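Local coordinates for protein-glutamine deamidase Cif (Burkholderia pseudomallei, PDB 3GQM) that deamidates a glutamine side chain of host NEDD8 to glutamate, shutting down cullin-RING ubiquitin ligases and so blocking the host cell cycle, at residues V139-V150 against L162-R173; D56-A64 against K118-S126. All coordinates share one frame; numbering follows the deposited sequence.

Contact 1: V139-V150 against L162-R173; sequences VNTLDSHKNYVV and LIDLPALTQGPR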
ATOM      1  N   VAL A 139      11.493   1.480 -14.887  1.00 43.96           N
ATOM      2  CA  VAL A 139      12.430   2.028 -13.891  1.00 45.07           C
ATOM      3  C   VAL A 139      13.625   2.680 -14.573  1.00 45.89           C
ATOM      4  O   VAL A 139      14.092   3.733 -14.143  1.00 45.53           O
ATOM      5  CB  VAL A 139      12.933   0.960 -12.843  1.00 45.69           C
ATOM      6  CG1 VAL A 139      13.963   1.574 -11.868  1.00 45.26           C
ATOM      7  CG2 VAL A 139      11.765   0.382 -12.033  1.00 43.85           C
ATOM      8  N   ASN A 140      14.096   2.074 -15.659  1.00 46.86           N
ATOM      9  CA  ASN A 140      15.214   2.640 -16.401  1.00 47.99           C
ATOM     10  C   ASN A 140      14.936   3.997 -17.030  1.00 47.27           C
ATOM     11  O   ASN A 140      15.867   4.647 -17.471  1.00 47.46           O
ATOM     12  CB  ASN A 140      15.703   1.677 -17.476  1.00 48.81           C
ATOM     13  CG  ASN A 140      16.453   0.507 -16.894  1.00 51.83           C
ATOM     14  OD1 ASN A 140      16.954   0.566 -15.755  1.00 54.58           O
ATOM     15  ND2 ASN A 140      16.531  -0.581 -17.662  1.00 53.66           N
ATOM     16  N   THR A 141      13.670   4.419 -17.065  1.00 46.45           N
ATOM     17  CA  THR A 141      13.332   5.751 -17.566  1.00 46.06           C
ATOM     18  C   THR A 141      13.202   6.807 -16.454  1.00 45.86           C
ATOM     19  O   THR A 141      13.102   7.992 -16.739  1.00 46.33           O
ATOM     20  CB  THR A 141      12.056   5.729 -18.439  1.00 45.97           C
ATOM     21  OG1 THR A 141      10.886   5.692 -17.600  1.00 47.49           O
ATOM     22  CG2 THR A 141      12.070   4.514 -19.370  1.00 45.80           C
ATOM     23  N   LEU A 142      13.229   6.383 -15.188  1.00 45.58           N
ATOM     24  CA  LEU A 142      13.005   7.289 -14.053  1.00 44.90           C
ATOM     25  C   LEU A 142      14.221   8.143 -13.682  1.00 44.89           C
ATOM     26  O   LEU A 142      15.349   7.672 -13.720  1.00 44.89           O
ATOM     27  CB  LEU A 142      12.528   6.484 -12.834  1.00 44.74           C
ATOM     28  CG  LEU A 142      11.298   5.584 -13.025  1.00 43.49           C
ATOM     29  CD1 LEU A 142      10.859   4.956 -11.719  1.00 44.50           C
ATOM     30  CD2 LEU A 142      10.177   6.332 -13.631  1.00 43.13           C
ATOM     31  N   ASP A 143      13.983   9.393 -13.303  1.00 44.73           N
ATOM     32  CA  ASP A 143      15.053  10.318 -12.957  1.00 44.95           C
ATOM     33  C   ASP A 143      15.805   9.766 -11.736  1.00 44.78           C
ATOM     34  O   ASP A 143      15.202   9.483 -10.700  1.00 43.81           O
ATOM     35  CB  ASP A 143      14.415  11.660 -12.646  1.00 45.77           C
ATOM     36  CG  ASP A 143      15.391  12.811 -12.605  1.00 48.69           C
ATOM     37  OD1 ASP A 143      16.488  12.699 -12.009  1.00 51.21           O
ATOM     38  OD2 ASP A 143      15.011  13.881 -13.149  1.00 51.13           O
ATOM     39  N   SER A 144      17.113   9.578 -11.894  1.00 44.50           N
ATOM     40  CA  SER A 144      18.010   9.124 -10.821  1.00 45.05           C
ATOM     41  C   SER A 144      17.965  10.001  -9.572  1.00 44.17           C
ATOM     42  O   SER A 144      18.223   9.528  -8.473  1.00 44.68           O
ATOM     43  CB  SER A 144      19.463   9.095 -11.313  1.00 45.21           C
ATOM     44  OG  SER A 144      19.654   8.077 -12.272  1.00 48.15           O
ATOM     45  N   HIS A 145      17.612  11.269  -9.729  1.00 42.40           N
ATOM     46  CA  HIS A 145      17.609  12.131  -8.576  1.00 41.11           C
ATOM     47  C   HIS A 145      16.247  12.348  -7.967  1.00 38.71           C
ATOM     48  O   HIS A 145      16.130  13.076  -6.990  1.00 38.48           O
ATOM     49  CB  HIS A 145      18.306  13.448  -8.919  1.00 42.28           C
ATOM     50  CG  HIS A 145      19.735  13.244  -9.307  1.00 47.54           C
ATOM     51  ND1 HIS A 145      20.731  13.039  -8.375  1.00 51.13           N
ATOM     52  CD2 HIS A 145      20.326  13.133 -10.522  1.00 51.81           C
ATOM     53  CE1 HIS A 145      21.880  12.839  -8.997  1.00 53.86           C
ATOM     54  NE2 HIS A 145      21.665  12.899 -10.299  1.00 54.78           N
ATOM     55  N   LYS A 146      15.224  11.715  -8.520  1.00 35.77           N
ATOM     56  CA  LYS A 146      13.890  11.840  -7.970  1.00 33.16           C
ATOM     57  C   LYS A 146      13.465  10.577  -7.181  1.00 31.65           C
ATOM     58  O   LYS A 146      13.895   9.440  -7.498  1.00 30.31           O
ATOM     59  CB  LYS A 146      12.881  12.081  -9.089  1.00 34.40           C
ATOM     60  CG  LYS A 146      12.791  13.517  -9.688  1.00 36.58           C
ATOM     61  CD  LYS A 146      11.468  13.688 -10.424  1.00 36.47           C
ATOM     62  CE  LYS A 146      11.450  14.864 -11.399  1.00 42.67           C
ATOM     63  NZ  LYS A 146      11.988  16.151 -10.808  1.00 43.35           N
ATOM     64  N   ASN A 147      12.618  10.780  -6.170  1.00 28.99           N
ATOM     65  CA  ASN A 147      11.890   9.675  -5.516  1.00 27.55           C
ATOM     66  C   ASN A 147      10.648   9.330  -6.332  1.00 26.33           C
ATOM     67  O   ASN A 147       9.958  10.224  -6.829  1.00 26.19           O
ATOM     68  CB  ASN A 147      11.456  10.063  -4.100  1.00 26.87           C
ATOM     69  CG  ASN A 147      12.532  10.822  -3.353  1.00 29.43           C
ATOM     70  OD1 ASN A 147      13.579  10.273  -3.050  1.00 28.67           O
ATOM     71  ND2 ASN A 147      12.286  12.095  -3.069  1.00 29.20           N
ATOM     72  N   TYR A 148      10.343   8.042  -6.442  1.00 24.99           N
ATOM     73  CA  TYR A 148       9.108   7.608  -7.061  1.00 24.27           C
ATOM     74  C   TYR A 148       8.533   6.555  -6.191  1.00 24.08           C
ATOM     75  O   TYR A 148       9.273   5.832  -5.505  1.00 23.50           O
ATOM     76  CB  TYR A 148       9.348   6.962  -8.449  1.00 23.60           C
ATOM     77  CG  TYR A 148       9.875   7.920  -9.449  1.00 27.61           C
ATOM     78  CD1 TYR A 148       9.006   8.639 -10.288  1.00 31.20           C
ATOM     79  CD2 TYR A 148      11.256   8.112  -9.572  1.00 29.37           C
ATOM     80  CE1 TYR A 148       9.514   9.545 -11.219  1.00 33.45           C
ATOM     81  CE2 TYR A 148      11.769   8.978 -10.499  1.00 31.41           C
ATOM     82  CZ  TYR A 148      10.911   9.699 -11.309  1.00 34.17           C
ATOM     83  OH  TYR A 148      11.489  10.557 -12.210  1.00 37.42           O
ATOM     84  N   VAL A 149       7.212   6.477  -6.226  1.00 23.20           N
ATOM     85  CA  VAL A 149       6.478   5.336  -5.687  1.00 24.00           C
ATOM     86  C   VAL A 149       5.634   4.745  -6.827  1.00 24.05           C
ATOM     87  O   VAL A 149       5.104   5.499  -7.636  1.00 24.05           O
ATOM     88  CB  VAL A 149       5.639   5.708  -4.466  1.00 23.30           C
ATOM     89  CG1 VAL A 149       4.622   6.848  -4.783  1.00 24.15           C
ATOM     90  CG2 VAL A 149       4.919   4.466  -3.929  1.00 24.66           C
ATOM     91  N   VAL A 150       5.582   3.412  -6.911  1.00 23.28           N
ATOM     92  CA  VAL A 150       4.872   2.707  -7.972  1.00 22.50           C
ATOM     93  C   VAL A 150       3.746   1.966  -7.325  1.00 22.47           C
ATOM     94  O   VAL A 150       3.949   1.260  -6.337  1.00 22.10           O
ATOM     95  CB  VAL A 150       5.758   1.666  -8.667  1.00 22.99           C
ATOM     96  CG1 VAL A 150       4.962   0.853  -9.662  1.00 24.87           C
ATOM     97  CG2 VAL A 150       6.953   2.355  -9.365  1.00 23.32           C
ATOM     98  N   LEU A 162       2.495  -1.273  -3.010  1.00 21.90           N
ATOM     99  CA  LEU A 162       3.364  -0.198  -3.461  1.00 21.97           C
ATOM    100  C   LEU A 162       4.830  -0.657  -3.476  1.00 21.41           C
ATOM    101  O   LEU A 162       5.241  -1.436  -2.638  1.00 21.41           O
ATOM    102  CB  LEU A 162       3.229   0.980  -2.501  1.00 20.73           C
ATOM    103  CG  LEU A 162       1.850   1.601  -2.244  1.00 21.89           C
ATOM    104  CD1 LEU A 162       1.990   2.825  -1.268  1.00 23.18           C
ATOM    105  CD2 LEU A 162       1.278   2.109  -3.550  1.00 20.30           C
ATOM    106  N   ILE A 163       5.571  -0.144  -4.451  1.00 21.60           N
ATOM    107  CA  ILE A 163       7.013  -0.202  -4.474  1.00 22.21           C
ATOM    108  C   ILE A 163       7.539   1.218  -4.278  1.00 22.12           C
ATOM    109  O   ILE A 163       7.257   2.079  -5.096  1.00 23.15           O
ATOM    110  CB  ILE A 163       7.525  -0.729  -5.831  1.00 21.36           C
ATOM    111  CG1 ILE A 163       6.982  -2.152  -6.053  1.00 21.84           C
ATOM    112  CG2 ILE A 163       9.041  -0.761  -5.789  1.00 22.31           C
ATOM    113  CD1 ILE A 163       6.908  -2.608  -7.505  1.00 21.46           C
ATOM    114  N   ASP A 164       8.283   1.448  -3.196  1.00 21.46           N
ATOM    115  CA  ASP A 164       8.886   2.738  -2.925  1.00 22.77           C
ATOM    116  C   ASP A 164      10.325   2.776  -3.512  1.00 22.94           C
ATOM    117  O   ASP A 164      11.138   1.887  -3.234  1.00 23.45           O
ATOM    118  CB  ASP A 164       8.919   2.921  -1.421  1.00 23.08           C
ATOM    119  CG  ASP A 164       9.285   4.348  -1.001  1.00 25.19           C
ATOM    120  OD1 ASP A 164       9.560   5.202  -1.847  1.00 24.54           O
ATOM    121  OD2 ASP A 164       9.331   4.598   0.204  1.00 29.63           O
ATOM    122  N   LEU A 165      10.603   3.763  -4.333  1.00 23.50           N
ATOM    123  CA  LEU A 165      11.924   3.936  -4.980  1.00 26.53           C
ATOM    124  C   LEU A 165      12.543   5.284  -4.577  1.00 27.08           C
ATOM    125  O   LEU A 165      12.588   6.221  -5.379  1.00 28.17           O
ATOM    126  CB  LEU A 165      11.774   3.878  -6.518  1.00 25.94           C
ATOM    127  CG  LEU A 165      11.111   2.603  -7.057  1.00 25.01           C
ATOM    128  CD1 LEU A 165      10.646   2.772  -8.497  1.00 25.69           C
ATOM    129  CD2 LEU A 165      12.076   1.418  -6.994  1.00 26.75           C
ATOM    130  N   PRO A 166      13.008   5.399  -3.334  1.00 28.01           N
ATOM    131  CA  PRO A 166      13.563   6.703  -2.977  1.00 30.12           C
ATOM    132  C   PRO A 166      14.887   6.912  -3.672  1.00 32.71           C
ATOM    133  O   PRO A 166      15.584   5.937  -3.940  1.00 32.44           O
ATOM    134  CB  PRO A 166      13.795   6.609  -1.462  1.00 29.14           C
ATOM    135  CG  PRO A 166      13.800   5.135  -1.120  1.00 28.61           C
ATOM    136  CD  PRO A 166      13.134   4.387  -2.265  1.00 28.10           C
ATOM    137  N   ALA A 167      15.248   8.157  -3.958  1.00 35.37           N
ATOM    138  CA  ALA A 167      16.627   8.390  -4.448  1.00 39.55           C
ATOM    139  C   ALA A 167      17.615   8.354  -3.267  1.00 41.06           C
ATOM    140  O   ALA A 167      17.399   8.983  -2.223  1.00 41.70           O
ATOM    141  CB  ALA A 167      16.733   9.678  -5.240  1.00 38.31           C
ATOM    142  N   LEU A 168      18.645   7.533  -3.419  1.00 45.16           N
ATOM    143  CA  LEU A 168      19.719   7.379  -2.417  1.00 48.68           C
ATOM    144  C   LEU A 168      21.081   7.864  -2.940  1.00 50.26           C
ATOM    145  O   LEU A 168      21.595   7.344  -3.946  1.00 51.17           O
ATOM    146  CB  LEU A 168      19.802   5.924  -1.913  1.00 48.51           C
ATOM    147  CG  LEU A 168      18.990   5.491  -0.681  1.00 49.95           C
ATOM    148  CD1 LEU A 168      17.703   6.291  -0.391  1.00 48.35           C
ATOM    149  CD2 LEU A 168      18.674   4.002  -0.804  1.00 49.77           C
ATOM    150  N   THR A 169      21.639   8.867  -2.252  1.00 52.47           N
ATOM    151  CA  THR A 169      22.903   9.534  -2.647  1.00 54.15           C
ATOM    152  C   THR A 169      24.084   8.556  -2.769  1.00 55.38           C
ATOM    153  O   THR A 169      24.363   7.790  -1.846  1.00 55.86           O
ATOM    154  CB  THR A 169      23.261  10.660  -1.670  1.00 53.93           C
ATOM    155  OG1 THR A 169      22.079  11.416  -1.380  1.00 56.12           O
ATOM    156  CG2 THR A 169      24.322  11.593  -2.267  1.00 54.45           C
ATOM    157  N   GLN A 170      24.759   8.583  -3.925  1.00 56.77           N
ATOM    158  CA  GLN A 170      25.871   7.662  -4.243  1.00 57.62           C
ATOM    159  C   GLN A 170      25.541   6.219  -3.857  1.00 57.35           C
ATOM    160  O   GLN A 170      26.454   5.405  -3.606  1.00 58.05           O
ATOM    161  CB  GLN A 170      27.190   8.077  -3.560  1.00 57.97           C
ATOM    162  CG  GLN A 170      27.441   9.553  -3.417  1.00 59.88           C
ATOM    163  CD  GLN A 170      28.728   9.808  -2.672  1.00 62.88           C
ATOM    164  OE1 GLN A 170      29.805   9.381  -3.104  1.00 64.35           O
ATOM    165  NE2 GLN A 170      28.629  10.478  -1.530  1.00 63.31           N
ATOM    166  N   GLY A 171      24.243   5.921  -3.783  1.00 56.51           N
ATOM    167  CA  GLY A 171      23.767   4.561  -3.539  1.00 54.99           C
ATOM    168  C   GLY A 171      23.031   4.022  -4.758  1.00 53.63           C
ATOM    169  O   GLY A 171      22.665   4.789  -5.675  1.00 53.54           O
ATOM    170  N   PRO A 172      22.778   2.704  -4.765  1.00 51.85           N
ATOM    171  CA  PRO A 172      22.075   2.051  -5.882  1.00 49.91           C
ATOM    172  C   PRO A 172      20.581   2.413  -5.829  1.00 47.29           C
ATOM    173  O   PRO A 172      20.104   2.842  -4.766  1.00 47.54           O
ATOM    174  CB  PRO A 172      22.306   0.558  -5.594  1.00 50.14           C
ATOM    175  CG  PRO A 172      22.455   0.480  -4.053  1.00 51.40           C
ATOM    176  CD  PRO A 172      22.774   1.872  -3.540  1.00 51.96           C
ATOM    177  N   ARG A 173      19.881   2.312  -6.959  1.00 43.85           N
ATOM    178  CA  ARG A 173      18.406   2.404  -6.996  1.00 41.32           C
ATOM    179  C   ARG A 173      17.901   1.223  -6.177  1.00 39.22           C
ATOM    180  O   ARG A 173      18.219   0.064  -6.469  1.00 38.54           O
ATOM    181  CB  ARG A 173      17.874   2.287  -8.433  1.00 40.87           C
ATOM    182  CG  ARG A 173      16.336   2.394  -8.642  1.00 40.88           C
ATOM    183  CD  ARG A 173      15.924   3.771  -9.313  1.00 41.55           C
ATOM    184  NE  ARG A 173      15.374   4.671  -8.300  1.00 40.07           N
ATOM    185  CZ  ARG A 173      14.964   5.928  -8.486  1.00 39.96           C
ATOM    186  NH1 ARG A 173      14.469   6.598  -7.451  1.00 31.77           N
ATOM    187  NH2 ARG A 173      15.048   6.524  -9.681  1.00 38.64           N
TER
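Arg-173 carries CG opposite its own backbone N (chi1 -179°) and then bends at chi2 and chi3, a path that lays CD against Val-139 CG1 at 3.9 Å and delivers the guanidinium to the carbonyls of the 143-146 turn. NH1 points almost straight at Lys-146 O (2.9 Å), which lies in the guanidinium plane. NH2 meets Asp-143 O at 3.1 Å from above the carbonyl plane, on the face opposite to that used by Lys-146 N, so the turn's own bond and the arginine's share one oxygen. Arginine suits the place, since its two amino groups serve two carbonyls while its methylenes stay among apolar neighbours. NH2 also lies at the edge of the Tyr-148 ring, with the two planes 69° apart; Leu-142 CD2 sits over one face of that ring. One loop leads into, and the other leaves, the open end of an antiparallel beta hairpin, in which Tyr-148 pairs with Leu-165 and Val-150 with Ile-163 as hydrogen-bonded pairs. On their face, Leu-165 CD1 touches both Val-150 CG2 (3.8 Å) and Leu-142 CD1 (3.9 Å). Past the last pair, Asn-147 turns OD1 to Ala-167 N (2.8 Å), while its ND2 bonds Tyr-260 O on the neighbouring strand.

Contact 2: D56-A64 against K118-S126; sequences DRYDTLLIA and KDVPIDPTS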
ATOM      1  N   ASP A  56     -11.842   6.098   2.162  1.00 31.24           N
ATOM      2  CA  ASP A  56     -11.845   5.811   0.724  1.00 34.16           C
ATOM      3  C   ASP A  56     -12.266   6.974  -0.166  1.00 34.08           C
ATOM      4  O   ASP A  56     -12.615   6.752  -1.320  1.00 35.06           O
ATOM      5  CB  ASP A  56     -12.689   4.577   0.409  1.00 34.65           C
ATOM      6  CG  ASP A  56     -14.140   4.744   0.841  1.00 38.59           C
ATOM      7  OD1 ASP A  56     -14.867   3.745   0.776  1.00 42.92           O
ATOM      8  OD2 ASP A  56     -14.552   5.859   1.263  1.00 38.58           O
ATOM      9  N   ARG A  57     -12.228   8.203   0.338  1.00 34.71           N
ATOM     10  CA  ARG A  57     -12.459   9.353  -0.564  1.00 36.52           C
ATOM     11  C   ARG A  57     -11.117   9.748  -1.141  1.00 35.97           C
ATOM     12  O   ARG A  57     -10.220  10.132  -0.392  1.00 36.39           O
ATOM     13  CB  ARG A  57     -13.086  10.538   0.185  1.00 36.42           C
ATOM     14  N   TYR A  58     -10.961   9.674  -2.453  1.00 36.39           N
ATOM     15  CA  TYR A  58      -9.627   9.850  -3.053  1.00 37.49           C
ATOM     16  C   TYR A  58      -9.489  11.061  -3.963  1.00 39.18           C
ATOM     17  O   TYR A  58      -8.415  11.300  -4.523  1.00 39.46           O
ATOM     18  CB  TYR A  58      -9.209   8.616  -3.836  1.00 36.80           C
ATOM     19  CG  TYR A  58      -9.180   7.316  -3.087  1.00 34.53           C
ATOM     20  CD1 TYR A  58      -8.379   7.138  -1.956  1.00 30.50           C
ATOM     21  CD2 TYR A  58      -9.925   6.230  -3.543  1.00 31.39           C
ATOM     22  CE1 TYR A  58      -8.353   5.927  -1.302  1.00 27.25           C
ATOM     23  CE2 TYR A  58      -9.902   5.042  -2.906  1.00 28.38           C
ATOM     24  CZ  TYR A  58      -9.116   4.884  -1.776  1.00 31.09           C
ATOM     25  OH  TYR A  58      -9.109   3.640  -1.165  1.00 33.44           O
ATOM     26  N   ASP A  59     -10.585  11.802  -4.131  1.00 40.27           N
ATOM     27  CA  ASP A  59     -10.631  12.960  -5.010  1.00 41.17           C
ATOM     28  C   ASP A  59     -10.305  14.216  -4.247  1.00 40.73           C
ATOM     29  O   ASP A  59     -10.123  15.229  -4.868  1.00 42.25           O
ATOM     30  CB  ASP A  59     -12.018  13.110  -5.680  1.00 41.93           C
ATOM     31  CG  ASP A  59     -13.150  13.146  -4.672  1.00 43.92           C
ATOM     32  OD1 ASP A  59     -13.458  12.079  -4.083  1.00 46.25           O
ATOM     33  OD2 ASP A  59     -13.737  14.223  -4.476  1.00 48.32           O
ATOM     34  N   THR A  60     -10.256  14.116  -2.914  1.00 40.31           N
ATOM     35  CA  THR A  60      -9.872  15.136  -1.921  1.00 38.97           C
ATOM     36  C   THR A  60      -8.486  14.817  -1.282  1.00 37.59           C
ATOM     37  O   THR A  60      -8.095  13.649  -1.192  1.00 36.38           O
ATOM     38  CB  THR A  60     -10.900  15.126  -0.809  1.00 38.76           C
ATOM     39  OG1 THR A  60     -11.995  15.964  -1.203  1.00 45.96           O
ATOM     40  CG2 THR A  60     -10.357  15.656   0.552  1.00 40.22           C
ATOM     41  N   LEU A  61      -7.771  15.849  -0.841  1.00 36.01           N
ATOM     42  CA  LEU A  61      -6.431  15.688  -0.261  1.00 35.36           C
ATOM     43  C   LEU A  61      -6.581  14.842   0.953  1.00 34.56           C
ATOM     44  O   LEU A  61      -7.494  15.107   1.764  1.00 34.00           O
ATOM     45  CB  LEU A  61      -5.836  17.026   0.196  1.00 35.36           C
ATOM     46  CG  LEU A  61      -5.085  17.905  -0.817  1.00 35.43           C
ATOM     47  CD1 LEU A  61      -4.667  19.156  -0.093  1.00 32.63           C
ATOM     48  CD2 LEU A  61      -3.842  17.196  -1.469  1.00 30.67           C
ATOM     49  N   LEU A  62      -5.695  13.850   1.106  1.00 32.29           N
ATOM     50  CA  LEU A  62      -5.699  13.073   2.342  1.00 32.58           C
ATOM     51  C   LEU A  62      -5.731  13.971   3.581  1.00 32.06           C
ATOM     52  O   LEU A  62      -6.536  13.736   4.502  1.00 31.80           O
ATOM     53  CB  LEU A  62      -4.533  12.063   2.422  1.00 31.05           C
ATOM     54  CG  LEU A  62      -4.581  11.020   3.570  1.00 30.81           C
ATOM     55  CD1 LEU A  62      -3.883   9.676   3.090  1.00 25.69           C
ATOM     56  CD2 LEU A  62      -3.959  11.486   4.894  1.00 27.66           C
ATOM     57  N   ILE A  63      -4.871  14.996   3.614  1.00 33.19           N
ATOM     58  CA  ILE A  63      -4.708  15.765   4.855  1.00 34.44           C
ATOM     59  C   ILE A  63      -5.852  16.745   5.027  1.00 34.57           C
ATOM     60  O   ILE A  63      -5.977  17.327   6.067  1.00 35.82           O
ATOM     61  CB  ILE A  63      -3.352  16.536   4.929  1.00 34.65           C
ATOM     62  CG1 ILE A  63      -3.211  17.437   3.688  1.00 35.85           C
ATOM     63  CG2 ILE A  63      -2.162  15.542   5.129  1.00 34.19           C
ATOM     64  CD1 ILE A  63      -2.122  18.463   3.786  1.00 42.33           C
ATOM     65  N   ALA A  64      -6.680  16.932   4.007  1.00 35.40           N
ATOM     66  CA  ALA A  64      -7.874  17.755   4.185  1.00 36.22           C
ATOM     67  C   ALA A  64      -9.008  17.010   4.853  1.00 37.10           C
ATOM     68  O   ALA A  64     -10.067  17.622   5.095  1.00 38.03           O
ATOM     69  CB  ALA A  64      -8.338  18.363   2.864  1.00 35.40           C
ATOM     70  N   LYS A 118       0.751  17.226  -2.126  1.00 30.59           N
ATOM     71  CA  LYS A 118       1.199  18.441  -1.467  1.00 32.65           C
ATOM     72  C   LYS A 118      -0.081  19.233  -1.240  1.00 33.06           C
ATOM     73  O   LYS A 118      -0.721  19.113  -0.195  1.00 33.13           O
ATOM     74  CB  LYS A 118       2.176  19.155  -2.403  1.00 31.92           C
ATOM     75  CG  LYS A 118       3.126  20.109  -1.760  1.00 35.79           C
ATOM     76  CD  LYS A 118       2.520  21.466  -1.466  1.00 40.71           C
ATOM     77  CE  LYS A 118       3.583  22.557  -1.552  1.00 43.35           C
ATOM     78  NZ  LYS A 118       4.966  21.988  -1.411  1.00 49.00           N
ATOM     79  N   ASP A 119      -0.483  19.970  -2.266  1.00 34.72           N
ATOM     80  CA  ASP A 119      -1.661  20.805  -2.191  1.00 36.66           C
ATOM     81  C   ASP A 119      -2.663  20.502  -3.320  1.00 36.96           C
ATOM     82  O   ASP A 119      -3.780  21.029  -3.311  1.00 37.68           O
ATOM     83  CB  ASP A 119      -1.254  22.300  -2.101  1.00 37.41           C
ATOM     84  CG  ASP A 119      -0.212  22.718  -3.156  1.00 39.36           C
ATOM     85  OD1 ASP A 119       0.166  21.941  -4.077  1.00 44.10           O
ATOM     86  OD2 ASP A 119       0.225  23.877  -3.082  1.00 46.15           O
ATOM     87  N   VAL A 120      -2.277  19.643  -4.270  1.00 36.35           N
ATOM     88  CA  VAL A 120      -3.179  19.182  -5.345  1.00 36.27           C
ATOM     89  C   VAL A 120      -3.563  17.697  -5.117  1.00 35.84           C
ATOM     90  O   VAL A 120      -2.691  16.852  -5.134  1.00 34.80           O
ATOM     91  CB  VAL A 120      -2.533  19.313  -6.739  1.00 36.31           C
ATOM     92  CG1 VAL A 120      -3.490  18.849  -7.851  1.00 37.71           C
ATOM     93  CG2 VAL A 120      -2.106  20.773  -7.015  1.00 38.84           C
ATOM     94  N   PRO A 121      -4.864  17.395  -4.910  1.00 35.98           N
ATOM     95  CA  PRO A 121      -5.342  16.025  -4.645  1.00 36.06           C
ATOM     96  C   PRO A 121      -4.971  15.063  -5.770  1.00 36.02           C
ATOM     97  O   PRO A 121      -4.930  15.461  -6.936  1.00 37.11           O
ATOM     98  CB  PRO A 121      -6.858  16.188  -4.551  1.00 35.36           C
ATOM     99  CG  PRO A 121      -7.039  17.668  -4.179  1.00 37.65           C
ATOM    100  CD  PRO A 121      -5.978  18.362  -4.971  1.00 35.98           C
ATOM    101  N   ILE A 122      -4.636  13.828  -5.419  1.00 35.01           N
ATOM    102  CA  ILE A 122      -4.338  12.799  -6.416  1.00 34.37           C
ATOM    103  C   ILE A 122      -5.221  11.581  -6.110  1.00 33.65           C
ATOM    104  O   ILE A 122      -5.340  11.141  -4.964  1.00 33.19           O
ATOM    105  CB  ILE A 122      -2.843  12.349  -6.412  1.00 35.16           C
ATOM    106  CG1 ILE A 122      -1.893  13.536  -6.650  1.00 35.77           C
ATOM    107  CG2 ILE A 122      -2.560  11.302  -7.519  1.00 34.93           C
ATOM    108  CD1 ILE A 122      -0.468  13.279  -6.103  1.00 31.56           C
ATOM    109  N   ASP A 123      -5.867  11.082  -7.143  1.00 32.59           N
ATOM    110  CA  ASP A 123      -6.756   9.963  -7.011  1.00 32.92           C
ATOM    111  C   ASP A 123      -6.034   8.840  -7.683  1.00 32.65           C
ATOM    112  O   ASP A 123      -5.967   8.811  -8.907  1.00 32.12           O
ATOM    113  CB  ASP A 123      -8.066  10.249  -7.733  1.00 33.87           C
ATOM    114  CG  ASP A 123      -9.084   9.160  -7.520  1.00 34.06           C
ATOM    115  OD1 ASP A 123      -8.749   8.055  -6.969  1.00 32.67           O
ATOM    116  OD2 ASP A 123     -10.221   9.453  -7.882  1.00 33.83           O
ATOM    117  N   PRO A 124      -5.408   7.961  -6.873  1.00 32.80           N
ATOM    118  CA  PRO A 124      -4.656   6.854  -7.409  1.00 33.12           C
ATOM    119  C   PRO A 124      -5.568   5.905  -8.148  1.00 34.19           C
ATOM    120  O   PRO A 124      -5.067   5.113  -8.903  1.00 34.86           O
ATOM    121  CB  PRO A 124      -4.096   6.168  -6.164  1.00 33.33           C
ATOM    122  CG  PRO A 124      -4.966   6.646  -5.039  1.00 32.43           C
ATOM    123  CD  PRO A 124      -5.483   7.945  -5.395  1.00 31.60           C
ATOM    124  N   THR A 125      -6.889   5.954  -7.937  1.00 35.43           N
ATOM    125  CA  THR A 125      -7.767   5.048  -8.723  1.00 36.75           C
ATOM    126  C   THR A 125      -7.966   5.520 -10.171  1.00 37.74           C
ATOM    127  O   THR A 125      -8.394   4.734 -11.021  1.00 37.35           O
ATOM    128  CB  THR A 125      -9.145   4.773  -8.058  1.00 36.17           C
ATOM    129  OG1 THR A 125      -9.890   5.992  -7.989  1.00 37.81           O
ATOM    130  CG2 THR A 125      -8.959   4.242  -6.675  1.00 35.15           C
ATOM    131  N   SER A 126      -7.611   6.784 -10.456  1.00 38.92           N
ATOM    132  CA  SER A 126      -7.834   7.359 -11.789  1.00 40.14           C
ATOM    133  C   SER A 126      -6.574   7.687 -12.590  1.00 41.04           C
ATOM    134  O   SER A 126      -6.661   7.968 -13.804  1.00 41.21           O
ATOM    135  CB  SER A 126      -8.717   8.608 -11.697  1.00 39.54           C
ATOM    136  OG  SER A 126      -8.116   9.582 -10.873  1.00 43.61           O
TER
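Tyr-58 rests its CB on the carboxylate of Asp-123, 3.2 Å from OD1, and Thr-125 CG2 comes obliquely to the ring, 3.8 Å from Tyr-58 CD2. The ring is inclined 38° to the carboxylate. At the other end Leu-61 spreads over Pro-121: CG lies 3.9 Å from the proline CG, while CD2 packs against Pro-121 N at 3.6 Å. A branched leucine suits this surface because its second methyl, CD1, also covers Asp-119 O; proline offers it a flat apolar surface, and Pro-121 CB lies against Asp-59 O. No hydrogen bond links the two segments directly, and the carbonyls Tyr-58 O and Ile-122 O stand only 3.1 Å apart. Lys-113 NZ, from helix 104-116, bonds both oxygens as well as Thr-60 O, which probably offsets their mutual repulsion. Glu-117 uses one carboxylate oxygen for Leu-62 N and the other for Ile-122 N. Asp-123 is fixed by its own loop: OD1 accepts from Thr-125 N (3.0 Å) and Thr-125 OG1 (2.6 Å), both from the same face of the carboxylate. The bond from Thr-125 N makes an Asx turn, here shaping the loop that follows the helix headed by Cys-104, an inferred active-site residue.

How the contacts relate
Contact 2 closes before contact 1 opens along the chain, and their centres lie 23 Å apart, with nearest atoms about 7 Å from each other and no touch. Helix 104-116 is the element they share: Met-115 and Ile-111 cover Val-149 and Leu-162 of the hairpin in contact 1, while Leu-106, Asn-110 and Lys-113 face the paired loops of contact 2. The helix is thus held between the four-stranded antiparallel sheet and those surface loops. It starts at Cys-104, and the hairpin of contact 1 includes His-159; with Gln-179 these are the inferred active-site residues, consistent with the papain-like clan to which the family belongs.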